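Local structure of acidocalcisomal pyrophosphatase (Trypanosoma brucei brucei, 5C5V) at residues K7-L12 with S81-D86. The protein probably hydrolyses inorganic pyrophosphate as a magnesium-dependent soluble pyrophosphatase that also carries an EF-hand-type helical domain. Sequence-based numbering, arbitrary orientation.
Sequences KIMSRL and SMVSAD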
ATOM      1  N   LYS A   7      -3.574  39.454  13.814  1.00 69.78           N
ATOM      2  CA  LYS A   7      -3.115  38.422  12.887  1.00 69.08           C
ATOM      3  C   LYS A   7      -3.193  38.896  11.442  1.00 69.07           C
ATOM      4  O   LYS A   7      -2.286  38.648  10.646  1.00 68.83           O
ATOM      5  CB  LYS A   7      -3.929  37.140  13.072  1.00 68.85           C
ATOM      6  CG  LYS A   7      -3.662  36.453  14.398  1.00 68.91           C
ATOM      7  CD  LYS A   7      -4.177  35.030  14.398  1.00 68.78           C
ATOM      8  CE  LYS A   7      -4.068  34.416  15.787  1.00 68.82           C
ATOM      9  NZ  LYS A   7      -2.669  33.952  16.083  1.00 68.58           N
ATOM     10  N   ILE A   8      -4.262  39.608  11.117  1.00 66.89           N
ATOM     11  CA  ILE A   8      -4.380  40.251   9.819  1.00 67.12           C
ATOM     12  C   ILE A   8      -3.186  41.169   9.562  1.00 67.28           C
ATOM     13  O   ILE A   8      -2.592  41.134   8.488  1.00 67.07           O
ATOM     14  CB  ILE A   8      -5.693  41.062   9.711  1.00 67.81           C
ATOM     15  CG1 ILE A   8      -6.894  40.111   9.690  1.00 67.93           C
ATOM     16  CG2 ILE A   8      -5.676  41.951   8.485  1.00 67.99           C
ATOM     17  CD1 ILE A   8      -8.227  40.788   9.601  1.00 68.49           C
ATOM     18  N   MET A   9      -2.822  41.970  10.561  1.00 68.10           N
ATOM     19  CA  MET A   9      -1.724  42.918  10.405  1.00 68.26           C
ATOM     20  C   MET A   9      -0.385  42.201  10.378  1.00 67.63           C
ATOM     21  O   MET A   9       0.573  42.676   9.781  1.00 67.59           O
ATOM     22  CB  MET A   9      -1.733  43.956  11.536  1.00 68.57           C
ATOM     23  CG  MET A   9      -2.954  44.843  11.544  1.00 69.29           C
ATOM     24  SD  MET A   9      -3.201  45.747  10.010  1.00 70.16           S
ATOM     25  CE  MET A   9      -1.914  46.984  10.096  1.00 70.40           C
ATOM     26  N   SER A  10      -0.329  41.056  11.045  1.00 68.37           N
ATOM     27  CA  SER A  10       0.867  40.225  11.040  1.00 67.96           C
ATOM     28  C   SER A  10       1.129  39.610   9.660  1.00 67.53           C
ATOM     29  O   SER A  10       2.272  39.536   9.219  1.00 67.44           O
ATOM     30  CB  SER A  10       0.749  39.143  12.099  1.00 67.43           C
ATOM     31  OG  SER A  10       1.982  38.479  12.235  1.00 67.44           O
ATOM     32  N   ARG A  11       0.076  39.170   8.980  1.00 66.46           N
ATOM     33  CA  ARG A  11       0.211  38.687   7.605  1.00 66.54           C
ATOM     34  C   ARG A  11       0.513  39.853   6.652  1.00 67.11           C
ATOM     35  O   ARG A  11       1.280  39.705   5.696  1.00 67.07           O
ATOM     36  CB  ARG A  11      -1.046  37.944   7.160  1.00 66.50           C
ATOM     37  CG  ARG A  11      -1.233  36.599   7.851  1.00 66.07           C
ATOM     38  CD  ARG A  11      -2.370  35.800   7.236  1.00 66.04           C
ATOM     39  NE  ARG A  11      -3.656  36.448   7.440  1.00 66.62           N
ATOM     40  CZ  ARG A  11      -4.442  36.223   8.489  1.00 66.98           C
ATOM     41  NH1 ARG A  11      -4.075  35.346   9.417  1.00 66.50           N
ATOM     42  NH2 ARG A  11      -5.601  36.862   8.604  1.00 67.38           N
ATOM     43  N   LEU A  12      -0.063  41.018   6.930  1.00 65.10           N
ATOM     44  CA  LEU A  12       0.235  42.207   6.159  1.00 65.70           C
ATOM     45  C   LEU A  12       1.726  42.535   6.244  1.00 65.48           C
ATOM     46  O   LEU A  12       2.368  42.877   5.251  1.00 65.57           O
ATOM     47  CB  LEU A  12      -0.606  43.397   6.672  1.00 66.33           C
ATOM     48  CG  LEU A  12      -0.436  44.830   6.154  1.00 66.44           C
ATOM     49  CD1 LEU A  12       0.758  45.505   6.772  1.00 66.69           C
ATOM     50  CD2 LEU A  12      -0.327  44.862   4.653  1.00 67.03           C
ATOM     51  N   SER A  81     -10.291  48.746   5.742  1.00 75.47           N
ATOM     52  CA  SER A  81     -11.234  48.010   4.915  1.00 75.36           C
ATOM     53  C   SER A  81     -10.496  47.386   3.735  1.00 74.86           C
ATOM     54  O   SER A  81     -10.819  46.282   3.312  1.00 74.54           O
ATOM     55  CB  SER A  81     -12.364  48.914   4.430  1.00 76.28           C
ATOM     56  OG  SER A  81     -13.257  48.168   3.622  1.00 76.48           O
ATOM     57  N   MET A  82      -9.511  48.105   3.200  1.00 73.12           N
ATOM     58  CA  MET A  82      -8.666  47.561   2.143  1.00 72.76           C
ATOM     59  C   MET A  82      -7.802  46.425   2.682  1.00 71.90           C
ATOM     60  O   MET A  82      -7.766  45.344   2.108  1.00 71.39           O
ATOM     61  CB  MET A  82      -7.785  48.649   1.526  1.00 73.13           C
ATOM     62  CG  MET A  82      -6.718  48.090   0.581  1.00 73.07           C
ATOM     63  SD  MET A  82      -5.438  49.283   0.123  1.00 73.31           S
ATOM     64  CE  MET A  82      -4.910  49.898   1.722  1.00 72.58           C
ATOM     65  N   VAL A  83      -7.136  46.679   3.802  1.00 70.66           N
ATOM     66  CA  VAL A  83      -6.287  45.693   4.454  1.00 69.94           C
ATOM     67  C   VAL A  83      -7.052  44.406   4.703  1.00 69.85           C
ATOM     68  O   VAL A  83      -6.570  43.306   4.396  1.00 69.27           O
ATOM     69  CB  VAL A  83      -5.746  46.210   5.801  1.00 69.94           C
ATOM     70  CG1 VAL A  83      -5.011  45.107   6.529  1.00 69.02           C
ATOM     71  CG2 VAL A  83      -4.848  47.415   5.591  1.00 70.14           C
ATOM     72  N   SER A  84      -8.260  44.549   5.241  1.00 69.30           N
ATOM     73  CA  SER A  84      -9.078  43.398   5.597  1.00 68.95           C
ATOM     74  C   SER A  84      -9.441  42.568   4.376  1.00 68.77           C
ATOM     75  O   SER A  84      -9.446  41.349   4.433  1.00 68.62           O
ATOM     76  CB  SER A  84     -10.351  43.854   6.319  1.00 69.81           C
ATOM     77  OG  SER A  84     -10.975  42.758   6.967  1.00 69.71           O
ATOM     78  N   ALA A  85      -9.732  43.234   3.267  1.00 67.28           N
ATOM     79  CA  ALA A  85     -10.074  42.533   2.033  1.00 67.39           C
ATOM     80  C   ALA A  85      -8.894  41.705   1.503  1.00 67.20           C
ATOM     81  O   ALA A  85      -9.073  40.598   0.985  1.00 67.25           O
ATOM     82  CB  ALA A  85     -10.531  43.526   0.979  1.00 67.83           C
ATOM     83  N   ASP A  86      -7.691  42.254   1.631  1.00 66.22           N
ATOM     84  CA  ASP A  86      -6.503  41.636   1.074  1.00 65.99           C
ATOM     85  C   ASP A  86      -5.885  40.582   1.994  1.00 65.01           C
ATOM     86  O   ASP A  86      -5.311  39.614   1.522  1.00 64.99           O
ATOM     87  CB  ASP A  86      -5.464  42.710   0.749  1.00 65.91           C
ATOM     88  CG  ASP A  86      -5.823  43.506  -0.477  1.00 66.67           C
ATOM     89  OD1 ASP A  86      -6.562  42.964  -1.327  1.00 66.96           O
ATOM     90  OD2 ASP A  86      -5.357  44.659  -0.607  1.00 67.03           O
TER
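V83 of helix 73-87 packs against I8 and M9 of helix 3-14 in the EF-hand-type helical domain. This contact lies away from the pyrophosphatase active site. It joins the first helix of the domain to the one that leads out of it. The axes of segments 7-12 and 81-86 come within 9.9 Å, and their directions differ by 78°, close to perpendicular. With such steep crossing, few side chains meet, and both apolar contacts go through one methyl of V83.

That methyl is CG1. It stands anti to the backbone N of V83 (chi1 173°), points at the neighbouring helix and touches two side chains there. I8 meets it with its CG2 methyl, 3.8 Å from V83 CG1. The two side chains meet at a slant. M9 comes in nearly at right angles to V83. Its CB does not head straight for the other helix, but the bend at chi2 (-57°) brings the sulfur close.

Other helices close the core around this contact. F64, W65 and W68 of helix 61-69 pack on M9, while L36 of helix 26-36 touches V83. The longer branch of I8 extends toward S84, where CD1 lies 4.3 Å from OG. On the M9 side, SD lies 4.0 Å from V83 CG1.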